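Local atomic coordinates of methoxy mycolic acid synthase 2 (Mycobacterium tuberculosis, PDB entry 1TPY), a protein that catalyses the conversion of a double bond in mycolic acids to a cis cyclopropane ring, using S-adenosyl-L-methionine as the source of the methylene group. Residues H167-L172 with G276-N281; R234-W239 with G268-F273; A242-K247 with R261-L266. One frame throughout, in Å; residues are numbered along the deposited sequence.

Contact 1 (H167-L172 with G276-N281); sequences HTITGL and GYIDVN. With CO3 (carbonate ion), chain B.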
loop_
_atom_site.group_PDB
_atom_site.type_symbol
_atom_site.label_atom_id
_atom_site.label_comp_id
_atom_site.label_asym_id
_atom_site.label_seq_id
_atom_site.Cartn_x
_atom_site.Cartn_y
_atom_site.Cartn_z
ATOM N N HIS A 167 0.048 -1.801 -6.970
ATOM C CA HIS A 167 -0.609 -2.754 -6.091
ATOM C C HIS A 167 -1.604 -1.942 -5.277
ATOM O O HIS A 167 -1.225 -1.003 -4.570
ATOM C CB HIS A 167 0.434 -3.423 -5.190
ATOM C CG HIS A 167 -0.144 -4.205 -4.050
ATOM N ND1 HIS A 167 0.363 -5.427 -3.662
ATOM C CD2 HIS A 167 -1.118 -3.903 -3.158
ATOM C CE1 HIS A 167 -0.271 -5.840 -2.579
ATOM N NE2 HIS A 167 -1.174 -4.933 -2.251
ATOM N N THR A 168 -2.878 -2.292 -5.378
ATOM C CA THR A 168 -3.887 -1.544 -4.653
ATOM C C THR A 168 -5.147 -2.331 -4.382
ATOM O O THR A 168 -5.461 -3.312 -5.064
ATOM C CB THR A 168 -4.300 -0.263 -5.423
ATOM O OG1 THR A 168 -5.354 0.400 -4.717
ATOM C CG2 THR A 168 -4.794 -0.606 -6.816
ATOM N N ILE A 169 -5.860 -1.896 -3.357
ATOM C CA ILE A 169 -7.113 -2.522 -3.009
ATOM C C ILE A 169 -8.084 -2.042 -4.072
ATOM O O ILE A 169 -8.000 -0.903 -4.521
ATOM C CB ILE A 169 -7.601 -2.047 -1.634
ATOM C CG1 ILE A 169 -6.696 -2.618 -0.545
ATOM C CG2 ILE A 169 -9.059 -2.455 -1.422
ATOM C CD1 ILE A 169 -6.983 -2.062 0.827
ATOM N N THR A 170 -8.973 -2.923 -4.507
ATOM C CA THR A 170 -9.968 -2.543 -5.492
ATOM C C THR A 170 -11.317 -2.960 -4.937
ATOM O O THR A 170 -11.449 -4.021 -4.324
ATOM C CB THR A 170 -9.747 -3.237 -6.855
ATOM O OG1 THR A 170 -9.755 -4.655 -6.677
ATOM C CG2 THR A 170 -8.417 -2.819 -7.466
ATOM N N GLY A 171 -12.313 -2.106 -5.120
ATOM C CA GLY A 171 -13.636 -2.432 -4.643
ATOM C C GLY A 171 -14.427 -2.944 -5.828
ATOM O O GLY A 171 -14.185 -2.534 -6.964
ATOM N N LEU A 172 -15.345 -3.865 -5.579
ATOM C CA LEU A 172 -16.174 -4.385 -6.652
ATOM C C LEU A 172 -17.195 -3.315 -7.001
ATOM O O LEU A 172 -17.595 -2.538 -6.142
ATOM C CB LEU A 172 -16.928 -5.638 -6.200
ATOM C CG LEU A 172 -16.273 -7.008 -6.334
ATOM C CD1 LEU A 172 -15.025 -7.100 -5.464
ATOM C CD2 LEU A 172 -17.297 -8.064 -5.935
ATOM N N GLY A 276 -15.911 -11.109 0.141
ATOM C CA GLY A 276 -15.620 -10.787 -1.242
ATOM C C GLY A 276 -16.060 -9.400 -1.677
ATOM O O GLY A 276 -16.047 -9.096 -2.868
ATOM N N TYR A 277 -16.452 -8.552 -0.731
ATOM C CA TYR A 277 -16.880 -7.197 -1.076
ATOM C C TYR A 277 -15.722 -6.403 -1.660
ATOM O O TYR A 277 -15.906 -5.574 -2.551
ATOM C CB TYR A 277 -17.400 -6.459 0.159
ATOM C CG TYR A 277 -18.758 -6.913 0.630
ATOM C CD1 TYR A 277 -18.910 -7.532 1.867
ATOM C CD2 TYR A 277 -19.890 -6.725 -0.160
ATOM C CE1 TYR A 277 -20.152 -7.956 2.311
ATOM C CE2 TYR A 277 -21.142 -7.146 0.273
ATOM C CZ TYR A 277 -21.265 -7.761 1.510
ATOM O OH TYR A 277 -22.491 -8.192 1.949
ATOM N N ILE A 278 -14.527 -6.673 -1.141
ATOM C CA ILE A 278 -13.316 -5.991 -1.563
ATOM C C ILE A 278 -12.316 -6.991 -2.142
ATOM O O ILE A 278 -12.338 -8.181 -1.805
ATOM C CB ILE A 278 -12.670 -5.267 -0.360
ATOM C CG1 ILE A 278 -13.688 -4.323 0.289
ATOM C CG2 ILE A 278 -11.456 -4.485 -0.804
ATOM C CD1 ILE A 278 -14.166 -3.208 -0.618
ATOM N N ASP A 279 -11.449 -6.493 -3.017
ATOM C CA ASP A 279 -10.415 -7.302 -3.663
ATOM C C ASP A 279 -9.112 -6.512 -3.497
ATOM O O ASP A 279 -9.116 -5.400 -2.969
ATOM C CB ASP A 279 -10.759 -7.478 -5.159
ATOM C CG ASP A 279 -9.889 -8.520 -5.862
ATOM O OD1 ASP A 279 -10.006 -8.649 -7.105
ATOM O OD2 ASP A 279 -9.099 -9.216 -5.187
ATOM N N VAL A 280 -8.001 -7.093 -3.926
ATOM C CA VAL A 280 -6.701 -6.432 -3.855
ATOM C C VAL A 280 -5.967 -6.958 -5.081
ATOM O O VAL A 280 -5.885 -8.172 -5.292
ATOM C CB VAL A 280 -5.939 -6.790 -2.534
ATOM C CG1 VAL A 280 -5.640 -8.275 -2.478
ATOM C CG2 VAL A 280 -4.655 -5.979 -2.435
ATOM N N ASN A 281 -5.448 -6.047 -5.897
ATOM C CA ASN A 281 -4.784 -6.436 -7.132
ATOM C C ASN A 281 -3.445 -5.789 -7.427
ATOM O O ASN A 281 -3.168 -4.666 -7.000
ATOM C CB ASN A 281 -5.703 -6.144 -8.326
ATOM C CG ASN A 281 -6.924 -7.042 -8.364
ATOM O OD1 ASN A 281 -7.992 -6.693 -7.859
ATOM N ND2 ASN A 281 -6.766 -8.211 -8.959
HETATM C C CO3 B . -3.062 -2.902 -0.087
HETATM O O1 CO3 B . -2.493 -4.272 0.071
HETATM O O2 CO3 B . -3.580 -2.258 0.979
HETATM O O3 CO3 B . -3.065 -2.306 -1.306
#

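Contact 2 (R234-W239 with G268-F273); sequences RTLDLW and GCAKLF. With 16A (cetyl-trimethyl-ammonium), chain D.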
loop_
_atom_site.group_PDB
_atom_site.type_symbol
_atom_site.label_atom_id
_atom_site.label_comp_id
_atom_site.label_asym_id
_atom_site.label_seq_id
_atom_site.Cartn_x
_atom_site.Cartn_y
_atom_site.Cartn_z
ATOM N N ARG A 234 -6.467 -13.269 5.467
ATOM C CA ARG A 234 -5.497 -13.898 6.352
ATOM C C ARG A 234 -4.506 -12.875 6.899
ATOM O O ARG A 234 -4.153 -12.912 8.083
ATOM C CB ARG A 234 -4.738 -14.998 5.617
ATOM C CG ARG A 234 -3.820 -15.759 6.536
ATOM C CD ARG A 234 -3.185 -16.939 5.847
ATOM N NE ARG A 234 -2.273 -17.612 6.759
ATOM C CZ ARG A 234 -1.459 -18.600 6.403
ATOM N NH1 ARG A 234 -1.449 -19.035 5.150
ATOM N NH2 ARG A 234 -0.642 -19.138 7.299
ATOM N N THR A 235 -4.044 -11.969 6.038
ATOM C CA THR A 235 -3.107 -10.946 6.482
ATOM C C THR A 235 -3.798 -10.164 7.593
ATOM O O THR A 235 -3.228 -9.930 8.651
ATOM C CB THR A 235 -2.731 -9.975 5.343
ATOM O OG1 THR A 235 -2.053 -10.691 4.304
ATOM C CG2 THR A 235 -1.818 -8.862 5.868
ATOM N N LEU A 236 -5.042 -9.782 7.342
ATOM C CA LEU A 236 -5.827 -9.028 8.305
ATOM C C LEU A 236 -6.071 -9.785 9.611
ATOM O O LEU A 236 -6.043 -9.184 10.686
ATOM C CB LEU A 236 -7.149 -8.603 7.661
ATOM C CG LEU A 236 -6.982 -7.410 6.706
ATOM C CD1 LEU A 236 -8.191 -7.247 5.810
ATOM C CD2 LEU A 236 -6.760 -6.154 7.528
ATOM N N ASP A 237 -6.307 -11.095 9.523
ATOM C CA ASP A 237 -6.531 -11.904 10.720
ATOM C C ASP A 237 -5.260 -11.883 11.568
ATOM O O ASP A 237 -5.313 -11.725 12.790
ATOM C CB ASP A 237 -6.853 -13.368 10.365
ATOM C CG ASP A 237 -8.192 -13.532 9.656
ATOM O OD1 ASP A 237 -9.112 -12.733 9.913
ATOM O OD2 ASP A 237 -8.324 -14.482 8.855
ATOM N N LEU A 238 -4.118 -12.053 10.909
ATOM C CA LEU A 238 -2.839 -12.066 11.601
ATOM C C LEU A 238 -2.553 -10.730 12.291
ATOM O O LEU A 238 -2.080 -10.707 13.431
ATOM C CB LEU A 238 -1.723 -12.439 10.619
ATOM C CG LEU A 238 -1.788 -13.906 10.174
ATOM C CD1 LEU A 238 -0.936 -14.117 8.951
ATOM C CD2 LEU A 238 -1.325 -14.815 11.308
ATOM N N TRP A 239 -2.853 -9.623 11.614
ATOM C CA TRP A 239 -2.638 -8.308 12.208
ATOM C C TRP A 239 -3.573 -8.148 13.398
ATOM O O TRP A 239 -3.166 -7.704 14.462
ATOM C CB TRP A 239 -2.924 -7.185 11.205
ATOM C CG TRP A 239 -1.888 -6.994 10.153
ATOM C CD1 TRP A 239 -0.582 -7.418 10.184
ATOM C CD2 TRP A 239 -2.047 -6.276 8.929
ATOM N NE1 TRP A 239 0.075 -7.006 9.049
ATOM C CE2 TRP A 239 -0.801 -6.303 8.261
ATOM C CE3 TRP A 239 -3.125 -5.608 8.327
ATOM C CZ2 TRP A 239 -0.603 -5.691 7.021
ATOM C CZ3 TRP A 239 -2.931 -5.001 7.096
ATOM C CH2 TRP A 239 -1.676 -5.046 6.454
ATOM N N GLY A 268 -13.046 -6.073 10.842
ATOM C CA GLY A 268 -14.081 -5.708 9.895
ATOM C C GLY A 268 -13.621 -5.903 8.458
ATOM O O GLY A 268 -14.329 -6.505 7.643
ATOM N N CYS A 269 -12.428 -5.401 8.144
ATOM C CA CYS A 269 -11.885 -5.526 6.798
ATOM C C CYS A 269 -11.649 -6.981 6.422
ATOM O O CYS A 269 -11.831 -7.365 5.265
ATOM C CB CYS A 269 -10.583 -4.734 6.672
ATOM S SG CYS A 269 -10.819 -2.950 6.801
ATOM N N ALA A 270 -11.238 -7.788 7.396
ATOM C CA ALA A 270 -11.009 -9.207 7.149
ATOM C C ALA A 270 -12.304 -9.833 6.625
ATOM O O ALA A 270 -12.273 -10.726 5.780
ATOM C CB ALA A 270 -10.564 -9.909 8.436
ATOM N N LYS A 271 -13.444 -9.363 7.130
ATOM C CA LYS A 271 -14.730 -9.888 6.679
ATOM C C LYS A 271 -14.990 -9.428 5.243
ATOM O O LYS A 271 -15.458 -10.203 4.401
ATOM C CB LYS A 271 -15.868 -9.416 7.600
ATOM C CG LYS A 271 -17.250 -9.855 7.125
ATOM C CD LYS A 271 -18.356 -9.401 8.065
ATOM C CE LYS A 271 -19.725 -9.709 7.476
ATOM N NZ LYS A 271 -20.831 -9.523 8.466
ATOM N N LEU A 272 -14.681 -8.169 4.958
ATOM C CA LEU A 272 -14.877 -7.645 3.613
ATOM C C LEU A 272 -14.203 -8.525 2.557
ATOM O O LEU A 272 -14.833 -8.896 1.564
ATOM C CB LEU A 272 -14.356 -6.209 3.511
ATOM C CG LEU A 272 -15.126 -5.184 4.354
ATOM C CD1 LEU A 272 -14.596 -3.793 4.060
ATOM C CD2 LEU A 272 -16.629 -5.266 4.038
ATOM N N PHE A 273 -12.936 -8.868 2.769
ATOM C CA PHE A 273 -12.219 -9.704 1.805
ATOM C C PHE A 273 -12.707 -11.148 1.845
ATOM O O PHE A 273 -12.792 -11.814 0.814
ATOM C CB PHE A 273 -10.703 -9.678 2.063
ATOM C CG PHE A 273 -10.059 -8.356 1.769
ATOM C CD1 PHE A 273 -9.915 -7.398 2.767
ATOM C CD2 PHE A 273 -9.634 -8.050 0.479
ATOM C CE1 PHE A 273 -9.363 -6.154 2.485
ATOM C CE2 PHE A 273 -9.083 -6.812 0.188
ATOM C CZ PHE A 273 -8.948 -5.860 1.194
HETATM C C1 16A D . -6.123 -3.300 5.499
HETATM C C2 16A D . -6.989 -2.151 4.985
HETATM C C3 16A D . -8.243 -2.698 4.284
HETATM C C4 16A D . -9.204 -1.648 3.743
HETATM C C5 16A D . -10.399 -2.350 3.078
HETATM C C6 16A D . -11.465 -1.421 2.476
HETATM C C7 16A D . -12.266 -0.495 3.425
HETATM C C8 16A D . -12.970 0.740 2.811
HETATM C C9 16A D . -12.120 1.665 1.909
HETATM C C10 16A D . -10.938 2.398 2.588
HETATM C C11 16A D . -9.832 2.930 1.642
HETATM C C12 16A D . -8.490 3.252 2.318
HETATM C C13 16A D . -7.452 2.147 2.091
HETATM C C14 16A D . -6.157 2.434 2.847
HETATM C C15 16A D . -5.299 1.159 2.779
HETATM C C16 16A D . -4.055 1.372 3.665
HETATM N N1 16A D . -2.940 0.367 3.942
HETATM C C17 16A D . -1.894 0.534 4.768
HETATM C C18 16A D . -3.515 -0.963 4.377
HETATM C C19 16A D . -2.234 0.066 2.639
#

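Contact 3 (A242-K247 with R261-L266); sequences ALQEHK and RYMKYL. With 16A (cetyl-trimethyl-ammonium), chain D.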
loop_
_atom_site.group_PDB
_atom_site.type_symbol
_atom_site.label_atom_id
_atom_site.label_comp_id
_atom_site.label_asym_id
_atom_site.label_seq_id
_atom_site.Cartn_x
_atom_site.Cartn_y
_atom_site.Cartn_z
ATOM N N ALA A 242 -2.380 -10.284 16.356
ATOM C CA ALA A 242 -1.191 -9.747 17.002
ATOM C C ALA A 242 -1.578 -8.582 17.900
ATOM O O ALA A 242 -1.153 -8.513 19.057
ATOM C CB ALA A 242 -0.182 -9.296 15.960
ATOM N N LEU A 243 -2.382 -7.663 17.369
ATOM C CA LEU A 243 -2.806 -6.512 18.159
ATOM C C LEU A 243 -3.524 -7.000 19.407
ATOM O O LEU A 243 -3.253 -6.535 20.511
ATOM C CB LEU A 243 -3.743 -5.606 17.354
ATOM C CG LEU A 243 -4.312 -4.395 18.104
ATOM C CD1 LEU A 243 -3.181 -3.581 18.749
ATOM C CD2 LEU A 243 -5.098 -3.530 17.134
ATOM N N GLN A 244 -4.435 -7.948 19.223
ATOM C CA GLN A 244 -5.193 -8.494 20.340
ATOM C C GLN A 244 -4.243 -9.096 21.363
ATOM O O GLN A 244 -4.427 -8.933 22.568
ATOM C CB GLN A 244 -6.176 -9.556 19.850
ATOM C CG GLN A 244 -7.162 -10.005 20.909
ATOM C CD GLN A 244 -8.262 -10.850 20.322
ATOM O OE1 GLN A 244 -8.059 -12.022 19.992
ATOM N NE2 GLN A 244 -9.433 -10.256 20.165
ATOM N N GLU A 245 -3.218 -9.791 20.884
ATOM C CA GLU A 245 -2.247 -10.375 21.793
ATOM C C GLU A 245 -1.511 -9.278 22.565
ATOM O O GLU A 245 -0.964 -9.531 23.640
ATOM C CB GLU A 245 -1.254 -11.244 21.025
ATOM C CG GLU A 245 -1.829 -12.572 20.552
ATOM C CD GLU A 245 -2.463 -13.366 21.683
ATOM O OE1 GLU A 245 -3.645 -13.119 22.010
ATOM O OE2 GLU A 245 -1.771 -14.233 22.256
ATOM N N HIS A 246 -1.516 -8.062 22.019
ATOM C CA HIS A 246 -0.862 -6.918 22.649
ATOM C C HIS A 246 -1.861 -5.905 23.200
ATOM O O HIS A 246 -1.548 -4.714 23.309
ATOM C CB HIS A 246 0.060 -6.207 21.650
ATOM C CG HIS A 246 1.244 -7.022 21.238
ATOM N ND1 HIS A 246 1.141 -8.113 20.404
ATOM C CD2 HIS A 246 2.551 -6.936 21.587
ATOM C CE1 HIS A 246 2.333 -8.667 20.258
ATOM N NE2 HIS A 246 3.205 -7.972 20.966
ATOM N N LYS A 247 -3.054 -6.375 23.551
ATOM C CA LYS A 247 -4.095 -5.495 24.069
ATOM C C LYS A 247 -3.612 -4.539 25.149
ATOM O O LYS A 247 -3.793 -3.329 25.031
ATOM C CB LYS A 247 -5.280 -6.311 24.600
ATOM C CG LYS A 247 -6.385 -5.455 25.218
ATOM C CD LYS A 247 -7.690 -6.236 25.334
ATOM C CE LYS A 247 -8.684 -5.549 26.253
ATOM N NZ LYS A 247 -8.895 -4.118 25.889
ATOM N N ARG A 261 -10.779 0.581 18.374
ATOM C CA ARG A 261 -10.977 1.156 17.049
ATOM C C ARG A 261 -10.231 0.330 15.993
ATOM O O ARG A 261 -10.803 -0.032 14.966
ATOM C CB ARG A 261 -10.495 2.610 17.026
ATOM C CG ARG A 261 -10.605 3.286 15.669
ATOM C CD ARG A 261 -10.984 4.749 15.833
ATOM N NE ARG A 261 -9.981 5.502 16.574
ATOM C CZ ARG A 261 -10.259 6.379 17.535
ATOM N NH1 ARG A 261 -11.514 6.615 17.884
ATOM N NH2 ARG A 261 -9.276 7.024 18.147
ATOM N N TYR A 262 -8.962 0.025 16.251
ATOM C CA TYR A 262 -8.175 -0.756 15.312
ATOM C C TYR A 262 -8.612 -2.217 15.214
ATOM O O TYR A 262 -8.577 -2.798 14.128
ATOM C CB TYR A 262 -6.681 -0.645 15.639
ATOM C CG TYR A 262 -6.045 0.563 14.977
ATOM C CD1 TYR A 262 -6.385 1.858 15.371
ATOM C CD2 TYR A 262 -5.167 0.413 13.901
ATOM C CE1 TYR A 262 -5.873 2.979 14.705
ATOM C CE2 TYR A 262 -4.648 1.521 13.227
ATOM C CZ TYR A 262 -5.006 2.804 13.636
ATOM O OH TYR A 262 -4.490 3.905 12.985
ATOM N N MET A 263 -9.034 -2.812 16.330
ATOM C CA MET A 263 -9.503 -4.195 16.290
ATOM C C MET A 263 -10.774 -4.238 15.451
ATOM O O MET A 263 -10.996 -5.170 14.682
ATOM C CB MET A 263 -9.801 -4.721 17.698
ATOM C CG MET A 263 -8.562 -4.977 18.552
ATOM S SD MET A 263 -7.364 -6.054 17.729
ATOM C CE MET A 263 -8.300 -7.595 17.665
ATOM N N LYS A 264 -11.610 -3.217 15.602
ATOM C CA LYS A 264 -12.855 -3.128 14.846
ATOM C C LYS A 264 -12.522 -2.986 13.363
ATOM O O LYS A 264 -13.158 -3.606 12.506
ATOM C CB LYS A 264 -13.670 -1.914 15.313
ATOM C CG LYS A 264 -14.968 -1.682 14.538
ATOM C CD LYS A 264 -15.720 -0.475 15.085
ATOM C CE LYS A 264 -16.937 -0.132 14.229
ATOM N NZ LYS A 264 -17.713 1.013 14.809
ATOM N N TYR A 265 -11.516 -2.168 13.064
ATOM C CA TYR A 265 -11.109 -1.951 11.682
ATOM C C TYR A 265 -10.452 -3.192 11.084
ATOM O O TYR A 265 -10.812 -3.617 9.990
ATOM C CB TYR A 265 -10.185 -0.722 11.598
ATOM C CG TYR A 265 -8.927 -0.848 10.751
ATOM C CD1 TYR A 265 -8.976 -1.281 9.424
ATOM C CD2 TYR A 265 -7.685 -0.476 11.274
ATOM C CE1 TYR A 265 -7.823 -1.340 8.640
ATOM C CE2 TYR A 265 -6.524 -0.527 10.498
ATOM C CZ TYR A 265 -6.602 -0.961 9.184
ATOM O OH TYR A 265 -5.454 -1.021 8.431
ATOM N N LEU A 266 -9.513 -3.791 11.806
ATOM C CA LEU A 266 -8.829 -4.967 11.282
ATOM C C LEU A 266 -9.764 -6.153 11.040
ATOM O O LEU A 266 -9.744 -6.744 9.963
ATOM C CB LEU A 266 -7.686 -5.379 12.219
ATOM C CG LEU A 266 -6.559 -4.358 12.422
ATOM C CD1 LEU A 266 -5.563 -4.924 13.422
ATOM C CD2 LEU A 266 -5.861 -4.038 11.098
HETATM C C1 16A D . -6.123 -3.300 5.499
HETATM C C2 16A D . -6.989 -2.151 4.985
HETATM C C3 16A D . -8.243 -2.698 4.284
HETATM C C4 16A D . -9.204 -1.648 3.743
HETATM C C5 16A D . -10.399 -2.350 3.078
HETATM C C6 16A D . -11.465 -1.421 2.476
HETATM C C7 16A D . -12.266 -0.495 3.425
HETATM C C8 16A D . -12.970 0.740 2.811
HETATM C C9 16A D . -12.120 1.665 1.909
HETATM C C10 16A D . -10.938 2.398 2.588
HETATM C C11 16A D . -9.832 2.930 1.642
HETATM C C12 16A D . -8.490 3.252 2.318
HETATM C C13 16A D . -7.452 2.147 2.091
HETATM C C14 16A D . -6.157 2.434 2.847
HETATM C C15 16A D . -5.299 1.159 2.779
HETATM C C16 16A D . -4.055 1.372 3.665
HETATM N N1 16A D . -2.940 0.367 3.942
HETATM C C17 16A D . -1.894 0.534 4.768
HETATM C C18 16A D . -3.515 -0.963 4.377
HETATM C C19 16A D . -2.234 0.066 2.639
#

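Contact 1 (H167-L172 with G276-N281)
The antiparallel strand pair near one side of the Rossmann-like methyltransferase sheet brings Ile-169 opposite Val-280 and Thr-168 opposite Asn-281. Thr-168 and Asn-281 form a hydrogen-bonded pair, N to O both ways, and Thr-170 and Asp-279 form the next one. The latter two bonds differ in approach: Asp-279 N meets Thr-170 O almost head-on at 2.8 Å, whereas Thr-170 N comes to Asp-279 O from well above the carbonyl plane. Ile-169 with Val-280 and Gly-171 with Ile-278 are non-hydrogen-bonded pairs. On the face of Ile-169 and Ile-278 the packing is tight, since CG2 of Ile-169 is 3.2 Å from CG2 of Ile-278, closer than usual for methyl groups. Ile-278 in turn lies against Leu-272 and Phe-273 of helix 256-275. On the other face Thr-170 OG1 rests 3.4 Å from Asp-279 CB, while Asp-279 OD2 is hydrogen-bonded to Ser-227 OG. Further along, Leu-172 CD1 sits 3.4 Å from each of the carbonyl oxygens Gly-276 O and Tyr-277 O. Gly-276 has the positive phi (114°) that turns the chain out of the preceding helix.

At the other end is a carbonate ion. His-167 CG is anti to its backbone N (chi1 168°), which swings the ring toward Val-280, with NE2 3.6 Å from Val-280 CG2. The same NE2 donates to carbonate O1 at 2.8 Å. Ile-169 CD1 comes within 3.4 Å of carbonate O2, and Tyr-232 OH and Cys-35 N also hydrogen-bond the ion. In related cyclopropane synthases a bicarbonate held at such a site is thought to serve as the base, and the two strands here are neighbours 5 and 7 in the order 3-2-1-4-5-7-6 that marks the methyltransferase fold.

Contact 2 (R234-W239 with G268-F273)
Leu-236 has CG beside its backbone N (chi1 -77°) and CD1 nearly anti to CA (chi2 165°), an extended shape that drives CD1 into the helix carrying Ala-270 and Phe-273. The two helices form a close antiparallel pair, their short segments 8.4 Å apart at the axes and 164° between directions. CD1 of Leu-236 lands among three neighbours: Ala-270 N at 3.5 Å, Cys-269 CB and Phe-273 CD1. The side chains of Leu-236 and Phe-273 cross at about a right angle. Nearer the backbones, Leu-236 CB meets Ala-270 CB at 3.7 Å, and this small residue lets the helices come close. Asp-237 OD1 also touches that methyl group, but its strong partner is Arg-274, through a salt bridge.

The other leucine branch turns to the bound detergent: Leu-236 CD2 lies 3.6 Å from C1 of cetyl-trimethyl-ammonium, the end of its alkyl chain. Trp-239 presents the edge of its ring to the same carbon, while Thr-235 CG2 lies over one face of the indole. The pair thus lines part of the detergent pocket, consistent with a site for the acyl chain. Cys-269, assigned to the active site by similarity, contributes SG, 3.6 Å from C3 of the detergent.

Contact 3 (A242-K247 with R261-L266)
Tyr-262 meets Leu-243 with its CB alone, its ring leading away to stand edge-to-face with Phe-22; three residues on, the ring of Tyr-265 has Leu-266 CD2 over one face, offset toward the rim. At the edge of the Tyr-265 ring lie Tyr-262 CD2 and the detergent, with CE1 3.8 Å from C2 of cetyl-trimethyl-ammonium, and Tyr-265 OH is hydrogen-bonded to Tyr-33 OH. This is the far part of an antiparallel helix pair, 229-245 and 256-275, joined through the short helix 247-253.

Leu-243 carries the contact: with CG anti to its backbone N (chi1 177°), CD2 reaches Tyr-262 CB at 3.6 Å, crossing that side chain at about a right angle, and Leu-266 CD1 at 4.0 Å. Met-263 slides past it in the reverse sense, its SD 3.4 Å from Leu-243 CD2. Because the methionine chain is bent at both chi2 and chi3, its methyl folds back and CE lies 3.6 Å from Gln-244 CB. No hydrogen bond crosses between the segments. Where helix 229-245 ends, His-246 stands at the N-cap position of the next helix, and its ND1 donates in the ring plane to Ala-242 O at 2.7 Å.

Contacts 2 and 3 lie along the same pair of helices, 229-245 and 256-275, with centres about 11 Å apart, and they touch where Leu-266 CD1 packs on the backbone of Trp-239. Contact 1 sits in the central sheet, its centre about 13 Å from that of contact 2 and about 22 Å from that of contact 3. Along the chain the three are nested: contact 3 lies inside the loop closed by contact 2, and that inside the loop closed by contact 1. Helix 256-275 is followed, after a two-residue turn, by strand 278-286, so the helices that line the detergent pocket are tied to the sheet. The bound detergent touches all three contacts, and the carbonate lies beside contact 1.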